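Local coordinates for mevalonate kinase, putative (Leishmania major, PDB 2HFS), which probably phosphorylates (R)-mevalonate with ATP to give (R)-5-phosphomevalonate, the first of three steps from mevalonate to isopentenyl diphosphate, at residues Q185-L190 with V324-A329. Residues are numbered along the deposited sequence; the frame is centred on the assembly and turned at random.
Sequences QQRLYL and VQPSAA
Q185 reaches A329, the last modelled residue, with its side-chain amide: NE2 donates to A329 O at 3.0 Å, with an N-H...O angle of 171°. The acceptor lies in the glutamine amide plane and is met on a lone pair. A long, flexible glutamine suits this exposed end, since the chain runs extended beyond CG to meet the carbonyl of A329 in the C-terminal tail. Q186 turns away and gives its NE2 to G240 O. The peptide between Q186 and R187 packs against the ring of P326, whose CG comes within 3.5 Å of R187 N. Proline fits here as a compact apolar ring, laid mainly against backbone, with R187 CB also nearby. R187 meets V324 O with CA and with CG, the latter at 3.7 Å; the exposed position suits an arginine, whose charged end lies beyond the contact. With L188 the strand pairing begins: L188 N donates to V324 O and V324 N to L188 O, each at 3.1 Å, forming an antiparallel hydrogen-bonded pair. Their side chains run side by side on one face of the sheet, L188 CD2 lying 3.7 Å from V324 CB. V324 CG1 is anti to the backbone N (chi1 -177°), which leaves CG2 beside N, where it meets L190 CD1 at 3.7 Å. Leucine suits both buried positions, its branched apolar end packing on V324, which also touches A39 and I41 of strand 36-52. The L188-V324 pair is the end of the antiparallel pairing between 188-194 and the outermost strand 318-324 in the four-stranded sheet of a GHMP kinase fold.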
loop_
_atom_site.group_PDB
_atom_site.type_symbol
_atom_site.label_atom_id
_atom_site.label_comp_id
_atom_site.label_asym_id
_atom_site.label_seq_id
_atom_site.Cartn_x
_atom_site.Cartn_y
_atom_site.Cartn_z
ATOM N N GLN A 185 16.206 12.229 -0.442
ATOM C CA GLN A 185 16.171 13.687 -0.691
ATOM C C GLN A 185 15.583 14.105 -2.044
ATOM O O GLN A 185 15.704 15.271 -2.448
ATOM C CB GLN A 185 17.573 14.292 -0.539
ATOM C CG GLN A 185 18.146 14.251 0.869
ATOM C CD GLN A 185 19.635 14.502 0.881
ATOM O OE1 GLN A 185 20.419 13.648 0.459
ATOM N NE2 GLN A 185 20.033 15.675 1.354
ATOM N N GLN A 186 14.954 13.156 -2.732
ATOM C CA GLN A 186 14.385 13.370 -4.062
ATOM C C GLN A 186 12.928 12.899 -4.149
ATOM O O GLN A 186 12.570 11.900 -3.544
ATOM C CB GLN A 186 15.210 12.602 -5.096
ATOM C CG GLN A 186 16.287 13.409 -5.785
ATOM C CD GLN A 186 16.973 12.600 -6.853
ATOM O OE1 GLN A 186 16.741 12.800 -8.051
ATOM N NE2 GLN A 186 17.792 11.656 -6.428
ATOM N N ARG A 187 12.100 13.614 -4.910
ATOM C CA ARG A 187 10.732 13.152 -5.214
ATOM C C ARG A 187 10.785 11.921 -6.139
ATOM O O ARG A 187 11.605 11.873 -7.057
ATOM C CB ARG A 187 9.957 14.271 -5.902
ATOM C CG ARG A 187 8.459 14.270 -5.706
ATOM C CD ARG A 187 7.751 15.404 -6.452
ATOM N NE ARG A 187 8.045 16.734 -5.899
ATOM C CZ ARG A 187 7.683 17.895 -6.452
ATOM N NH1 ARG A 187 7.013 17.927 -7.600
ATOM N NH2 ARG A 187 7.999 19.037 -5.853
ATOM N N LEU A 188 9.916 10.948 -5.893
ATOM C CA LEU A 188 9.692 9.824 -6.790
ATOM C C LEU A 188 8.388 10.092 -7.555
ATOM O O LEU A 188 7.337 10.201 -6.961
ATOM C CB LEU A 188 9.527 8.526 -5.981
ATOM C CG LEU A 188 10.661 7.594 -5.569
ATOM C CD1 LEU A 188 11.984 8.239 -5.404
ATOM C CD2 LEU A 188 10.340 6.659 -4.432
ATOM N N TYR A 189 8.501 10.180 -8.871
ATOM C CA TYR A 189 7.377 10.330 -9.760
ATOM C C TYR A 189 6.944 8.931 -10.244
ATOM O O TYR A 189 7.643 8.305 -11.051
ATOM C CB TYR A 189 7.759 11.246 -10.931
ATOM C CG TYR A 189 8.038 12.692 -10.549
ATOM C CD1 TYR A 189 9.347 13.162 -10.421
ATOM C CD2 TYR A 189 6.996 13.594 -10.334
ATOM C CE1 TYR A 189 9.611 14.490 -10.071
ATOM C CE2 TYR A 189 7.251 14.926 -9.987
ATOM C CZ TYR A 189 8.560 15.359 -9.855
ATOM O OH TYR A 189 8.815 16.673 -9.509
ATOM N N LEU A 190 5.816 8.437 -9.717
ATOM C CA LEU A 190 5.340 7.083 -9.986
ATOM C C LEU A 190 4.142 7.028 -10.924
ATOM O O LEU A 190 3.233 7.876 -10.849
ATOM C CB LEU A 190 4.980 6.372 -8.663
ATOM C CG LEU A 190 6.073 6.225 -7.598
ATOM C CD1 LEU A 190 5.566 5.479 -6.359
ATOM C CD2 LEU A 190 7.274 5.508 -8.178
ATOM N N VAL A 324 5.980 9.795 -4.235
ATOM C CA VAL A 324 6.571 9.638 -2.933
ATOM C C VAL A 324 7.337 10.904 -2.580
ATOM O O VAL A 324 8.151 11.411 -3.359
ATOM C CB VAL A 324 7.489 8.421 -2.844
ATOM C CG1 VAL A 324 8.014 8.269 -1.422
ATOM C CG2 VAL A 324 6.752 7.169 -3.298
ATOM N N GLN A 325 7.058 11.398 -1.382
ATOM C CA GLN A 325 7.629 12.640 -0.915
ATOM C C GLN A 325 9.006 12.393 -0.305
ATOM O O GLN A 325 9.207 11.373 0.362
ATOM C CB GLN A 325 6.693 13.232 0.125
ATOM C CG GLN A 325 6.857 14.714 0.303
ATOM C CD GLN A 325 6.047 15.223 1.466
ATOM O OE1 GLN A 325 6.324 16.306 1.991
ATOM N NE2 GLN A 325 5.044 14.435 1.889
ATOM N N PRO A 326 9.951 13.308 -0.537
ATOM C CA PRO A 326 11.261 13.237 0.108
ATOM C C PRO A 326 11.135 13.432 1.606
ATOM O O PRO A 326 10.317 14.232 2.056
ATOM C CB PRO A 326 12.021 14.424 -0.488
ATOM C CG PRO A 326 11.268 14.783 -1.727
ATOM C CD PRO A 326 9.847 14.473 -1.436
ATOM N N SER A 327 11.946 12.699 2.357
ATOM C CA SER A 327 11.946 12.760 3.811
ATOM C C SER A 327 12.588 14.046 4.341
ATOM O O SER A 327 12.219 14.534 5.405
ATOM C CB SER A 327 12.693 11.553 4.368
ATOM O OG SER A 327 14.051 11.577 3.949
ATOM N N ALA A 328 13.554 14.576 3.591
ATOM C CA ALA A 328 14.367 15.709 4.023
ATOM C C ALA A 328 14.687 16.650 2.868
ATOM O O ALA A 328 14.429 16.335 1.702
ATOM C CB ALA A 328 15.658 15.211 4.668
ATOM N N ALA A 329 15.255 17.807 3.203
ATOM C CA ALA A 329 15.753 18.747 2.204
ATOM C C ALA A 329 17.082 18.245 1.642
ATOM O O ALA A 329 17.789 17.451 2.281
ATOM C CB ALA A 329 15.925 20.129 2.811
#